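PDB 2G3V: CAG pathogenicity island protein 13 from Helicobacter pylori, which is of unknown function but is encoded in the cag pathogenicity island, which encodes a type IV secretion system. Local coordinates for residues E31-N34 with T35-K39; F132-I136 with R137-S141. One frame throughout, in Å; residues are numbered along the deposited sequence.

Interaction 1 (E31-N34 with T35-K39); sequences ELLN and TDEKK
A capping box formed by N34 and E37 starts helix 35-57. In this motif the N-cap side chain binds the backbone amide three residues on, and the side chain of that residue binds the N-cap amide in return. Here N34 OD1 accepts from E37 N at 2.9 Å, with the donor standing 41° above the carbonyl plane. With chi1 at 63°, CG of N34 is flanked by its own backbone N and C, a rotation that folds the short amide back over the first turn. In exchange, E37 OE1 accepts from the backbone N of N34 at 3.1 Å through its anti lone pair, and the bond is nearly straight at 170°. Glutamate suits this place because its chain, extended beyond CG, spans the distance back to residue 34. The first regular helical bond follows, from K38 N to N34 O at 3.0 Å. Beside the box, L33 rests CD2 against E37 CB at 3.8 Å, giving the polar cap an apolar flank. Leading into helix 35-57 at the surface, the 31-34 loop is tied by L33 to the backbone of F111; L33 also touches K113 and R116, whose charges form long, weak ion pairs with E37 OE2.

Interaction 2 (F132-I136 with R137-S141); sequences FKMSI and REMDS
Leaving helical geometry at M134, the backbone turns through two extended residues, M134 and S135, and enters helix 136-149, where M139 N donates to S135 O at 3.1 Å. S135 and E138 make a capping box at this helix-to-helix corner, though both of its side-chain bonds are weak. E138 N reaches S135 OG at 3.4 Å, a chi1 of 58° turning the hydroxyl inward, near that amide. Serine suits an N-cap, its oxygen being only one carbon from the backbone. The return bond runs from S135 N to E138 OE1 at 3.5 Å. A water lies 3.0 Å from both K133 O and E138 OE2 and can bridge them, though its protons may be shared with other acceptors. I136, in the first turn, provides the carbonyl for D140 N at 2.9 Å and packs its side chain on V76 and S79 of helix 73-79. CE of M134 packs against CB of E138 at 3.4 Å. M139 is buried against M70, I80 and F85, and its side chain crosses that of M134 at about a right angle. Both are selenomethionines, and M134 SE lies 3.5 Å from M139 CE.

In the fold
Both contacts are capping boxes at the surface, each starting a different helix: interaction 1 begins helix 35-57, interaction 2 helix 136-149. Their centres are 33 Å apart, on opposite sides of the chain's centre, and the two do not touch. The chemistry differs with the approach. In 31-39 a loop leads in, an asparagine caps, and the reciprocal bonds are short, with basic residues of another loop nearby. In 132-141 a preceding helix ends just before the cap, the cap is a serine, and the reciprocal bonds are weak; a water and a pair of selenomethionines add to the join. Interaction 2 alone includes a buried residue, M139.

Interaction 1 (E31-N34 with T35-K39)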
loop_
_atom_site.group_PDB
_atom_site.type_symbol
_atom_site.label_atom_id
_atom_site.label_comp_id
_atom_site.label_asym_id
_atom_site.label_seq_id
_atom_site.Cartn_x
_atom_site.Cartn_y
_atom_site.Cartn_z
ATOM N N GLU A 31 -11.984 3.513 -16.095
ATOM C CA GLU A 31 -11.482 3.822 -17.415
ATOM C C GLU A 31 -9.981 3.634 -17.369
ATOM O O GLU A 31 -9.460 3.068 -16.413
ATOM C CB GLU A 31 -11.831 5.272 -17.763
ATOM C CG GLU A 31 -11.614 6.254 -16.609
ATOM C CD GLU A 31 -12.588 7.428 -16.635
ATOM O OE1 GLU A 31 -12.559 8.198 -17.619
ATOM O OE2 GLU A 31 -13.385 7.579 -15.679
ATOM N N LEU A 32 -9.300 4.102 -18.410
ATOM C CA LEU A 32 -7.851 4.021 -18.496
ATOM C C LEU A 32 -7.297 5.160 -17.665
ATOM O O LEU A 32 -7.999 6.128 -17.407
ATOM C CB LEU A 32 -7.388 4.200 -19.940
ATOM C CG LEU A 32 -7.434 3.015 -20.902
ATOM C CD1 LEU A 32 -7.216 3.518 -22.333
ATOM C CD2 LEU A 32 -6.357 1.986 -20.506
ATOM N N LEU A 33 -6.050 5.037 -17.228
ATOM C CA LEU A 33 -5.412 6.095 -16.458
ATOM C C LEU A 33 -4.630 6.964 -17.433
ATOM O O LEU A 33 -3.780 6.457 -18.174
ATOM C CB LEU A 33 -4.441 5.516 -15.428
ATOM C CG LEU A 33 -4.974 4.993 -14.090
ATOM C CD1 LEU A 33 -3.810 4.408 -13.292
ATOM C CD2 LEU A 33 -5.647 6.118 -13.304
ATOM N N ASN A 34 -4.928 8.260 -17.458
ATOM C CA ASN A 34 -4.199 9.168 -18.338
ATOM C C ASN A 34 -2.836 9.443 -17.698
ATOM O O ASN A 34 -2.685 9.305 -16.483
ATOM C CB ASN A 34 -4.978 10.481 -18.562
ATOM C CG ASN A 34 -5.185 11.283 -17.282
ATOM O OD1 ASN A 34 -4.230 11.742 -16.656
ATOM N ND2 ASN A 34 -6.447 11.466 -16.897
ATOM N N THR A 35 -1.863 9.815 -18.526
ATOM C CA THR A 35 -0.493 10.085 -18.101
ATOM C C THR A 35 -0.351 10.711 -16.716
ATOM O O THR A 35 0.402 10.208 -15.876
ATOM C CB THR A 35 0.227 11.010 -19.125
ATOM O OG1 THR A 35 0.115 10.455 -20.444
ATOM C CG2 THR A 35 1.710 11.180 -18.748
ATOM N N ASP A 36 -1.076 11.803 -16.481
ATOM C CA ASP A 36 -0.994 12.511 -15.203
ATOM C C ASP A 36 -1.594 11.793 -14.014
ATOM O O ASP A 36 -1.047 11.866 -12.910
ATOM C CB ASP A 36 -1.615 13.900 -15.315
ATOM C CG ASP A 36 -0.728 14.866 -16.080
ATOM O OD1 ASP A 36 0.448 15.030 -15.691
ATOM O OD2 ASP A 36 -1.208 15.454 -17.071
ATOM N N GLU A 37 -2.716 11.111 -14.228
ATOM C CA GLU A 37 -3.362 10.361 -13.155
ATOM C C GLU A 37 -2.444 9.208 -12.735
ATOM O O GLU A 37 -2.411 8.813 -11.576
ATOM C CB GLU A 37 -4.707 9.800 -13.622
ATOM C CG GLU A 37 -5.736 10.849 -14.007
ATOM C CD GLU A 37 -7.033 10.218 -14.492
ATOM O OE1 GLU A 37 -6.967 9.307 -15.341
ATOM O OE2 GLU A 37 -8.116 10.629 -14.031
ATOM N N LYS A 38 -1.701 8.672 -13.697
ATOM C CA LYS A 38 -0.770 7.585 -13.427
ATOM C C LYS A 38 0.341 8.086 -12.494
ATOM O O LYS A 38 0.573 7.499 -11.424
ATOM C CB LYS A 38 -0.175 7.075 -14.749
ATOM C CG LYS A 38 0.754 5.870 -14.640
ATOM C CD LYS A 38 1.002 5.292 -16.016
ATOM C CE LYS A 38 1.953 4.124 -15.974
ATOM N NZ LYS A 38 3.304 4.518 -15.482
ATOM N N LYS A 39 1.005 9.177 -12.897
ATOM C CA LYS A 39 2.086 9.776 -12.117
ATOM C C LYS A 39 1.577 10.142 -10.733
ATOM O O LYS A 39 2.294 10.027 -9.730
ATOM C CB LYS A 39 2.628 11.030 -12.816
ATOM C CG LYS A 39 3.717 11.760 -12.027
ATOM C CD LYS A 39 4.952 10.873 -11.765
ATOM C CE LYS A 39 5.746 10.567 -13.050
ATOM N NZ LYS A 39 7.027 9.848 -12.807
#

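Interaction 2 (F132-I136 with R137-S141)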
loop_
_atom_site.group_PDB
_atom_site.type_symbol
_atom_site.label_atom_id
_atom_site.label_comp_id
_atom_site.label_asym_id
_atom_site.label_seq_id
_atom_site.Cartn_x
_atom_site.Cartn_y
_atom_site.Cartn_z
ATOM N N PHE A 132 -6.023 7.890 13.216
ATOM C CA PHE A 132 -6.598 8.621 14.340
ATOM C C PHE A 132 -7.923 7.960 14.737
ATOM O O PHE A 132 -8.239 7.805 15.927
ATOM C CB PHE A 132 -6.861 10.077 13.951
ATOM C CG PHE A 132 -7.395 10.920 15.073
ATOM C CD1 PHE A 132 -6.579 11.286 16.143
ATOM C CD2 PHE A 132 -8.712 11.367 15.053
ATOM C CE1 PHE A 132 -7.071 12.092 17.172
ATOM C CE2 PHE A 132 -9.210 12.171 16.075
ATOM C CZ PHE A 132 -8.386 12.534 17.137
ATOM N N LYS A 133 -8.708 7.575 13.736
ATOM C CA LYS A 133 -9.982 6.939 14.019
ATOM C C LYS A 133 -9.814 5.557 14.612
ATOM O O LYS A 133 -10.624 5.141 15.440
ATOM C CB LYS A 133 -10.846 6.849 12.761
ATOM C CG LYS A 133 -12.275 6.468 13.065
ATOM C CD LYS A 133 -13.129 6.550 11.831
ATOM C CE LYS A 133 -14.548 6.164 12.139
ATOM N NZ LYS A 133 -15.315 5.956 10.878
HETATM N N MSE A 134 -8.770 4.847 14.208
HETATM C CA MSE A 134 -8.552 3.494 14.729
HETATM C C MSE A 134 -8.482 3.492 16.236
HETATM O O MSE A 134 -8.396 4.549 16.862
HETATM C CB MSE A 134 -7.250 2.892 14.207
HETATM C CG MSE A 134 -7.293 2.323 12.805
HETATM SE SE MSE A 134 -5.673 1.283 12.594
HETATM C CE MSE A 134 -6.439 -0.468 12.683
ATOM N N SER A 135 -8.522 2.293 16.812
ATOM C CA SER A 135 -8.413 2.120 18.256
ATOM C C SER A 135 -7.106 1.375 18.510
ATOM O O SER A 135 -6.412 0.997 17.569
ATOM C CB SER A 135 -9.597 1.315 18.799
ATOM O OG SER A 135 -9.683 0.051 18.181
ATOM N N ILE A 136 -6.763 1.180 19.780
ATOM C CA ILE A 136 -5.537 0.476 20.139
ATOM C C ILE A 136 -5.579 -0.957 19.625
ATOM O O ILE A 136 -4.710 -1.388 18.866
ATOM C CB ILE A 136 -5.357 0.440 21.664
ATOM C CG1 ILE A 136 -5.323 1.873 22.217
ATOM C CG2 ILE A 136 -4.107 -0.335 22.026
ATOM C CD1 ILE A 136 -4.244 2.748 21.631
ATOM N N ARG A 137 -6.608 -1.686 20.040
ATOM C CA ARG A 137 -6.780 -3.080 19.646
ATOM C C ARG A 137 -6.732 -3.239 18.137
ATOM O O ARG A 137 -6.033 -4.100 17.608
ATOM C CB ARG A 137 -8.110 -3.610 20.180
ATOM C CG ARG A 137 -8.234 -3.598 21.707
ATOM C CD ARG A 137 -7.257 -4.562 22.363
ATOM N NE ARG A 137 -5.872 -4.180 22.117
ATOM C CZ ARG A 137 -4.813 -4.867 22.538
ATOM N NH1 ARG A 137 -4.974 -5.989 23.234
ATOM N NH2 ARG A 137 -3.591 -4.428 22.269
ATOM N N GLU A 138 -7.498 -2.410 17.446
ATOM C CA GLU A 138 -7.526 -2.438 15.986
ATOM C C GLU A 138 -6.105 -2.362 15.436
ATOM O O GLU A 138 -5.703 -3.162 14.595
ATOM C CB GLU A 138 -8.317 -1.244 15.455
ATOM C CG GLU A 138 -9.793 -1.479 15.257
ATOM C CD GLU A 138 -10.539 -0.184 14.982
ATOM O OE1 GLU A 138 -10.047 0.627 14.157
ATOM O OE2 GLU A 138 -11.613 0.016 15.592
HETATM N N MSE A 139 -5.345 -1.388 15.922
HETATM C CA MSE A 139 -3.979 -1.200 15.450
HETATM C C MSE A 139 -3.109 -2.409 15.748
HETATM O O MSE A 139 -2.341 -2.851 14.900
HETATM C CB MSE A 139 -3.374 0.058 16.093
HETATM C CG MSE A 139 -1.975 0.447 15.589
HETATM SE SE MSE A 139 -1.888 0.996 13.732
HETATM C CE MSE A 139 -2.720 2.731 13.896
ATOM N N ASP A 140 -3.239 -2.951 16.952
ATOM C CA ASP A 140 -2.430 -4.086 17.346
ATOM C C ASP A 140 -2.612 -5.288 16.457
ATOM O O ASP A 140 -1.638 -5.897 16.030
ATOM C CB ASP A 140 -2.722 -4.469 18.797
ATOM C CG ASP A 140 -1.553 -5.178 19.456
ATOM O OD1 ASP A 140 -0.398 -4.700 19.303
ATOM O OD2 ASP A 140 -1.786 -6.204 20.134
ATOM N N SER A 141 -3.858 -5.648 16.171
ATOM C CA SER A 141 -4.093 -6.818 15.325
ATOM C C SER A 141 -3.776 -6.536 13.863
ATOM O O SER A 141 -3.367 -7.438 13.125
ATOM C CB SER A 141 -5.529 -7.328 15.474
ATOM O OG SER A 141 -6.465 -6.325 15.147
HETATM O O HOH W 1 -12.304 2.794 14.594
#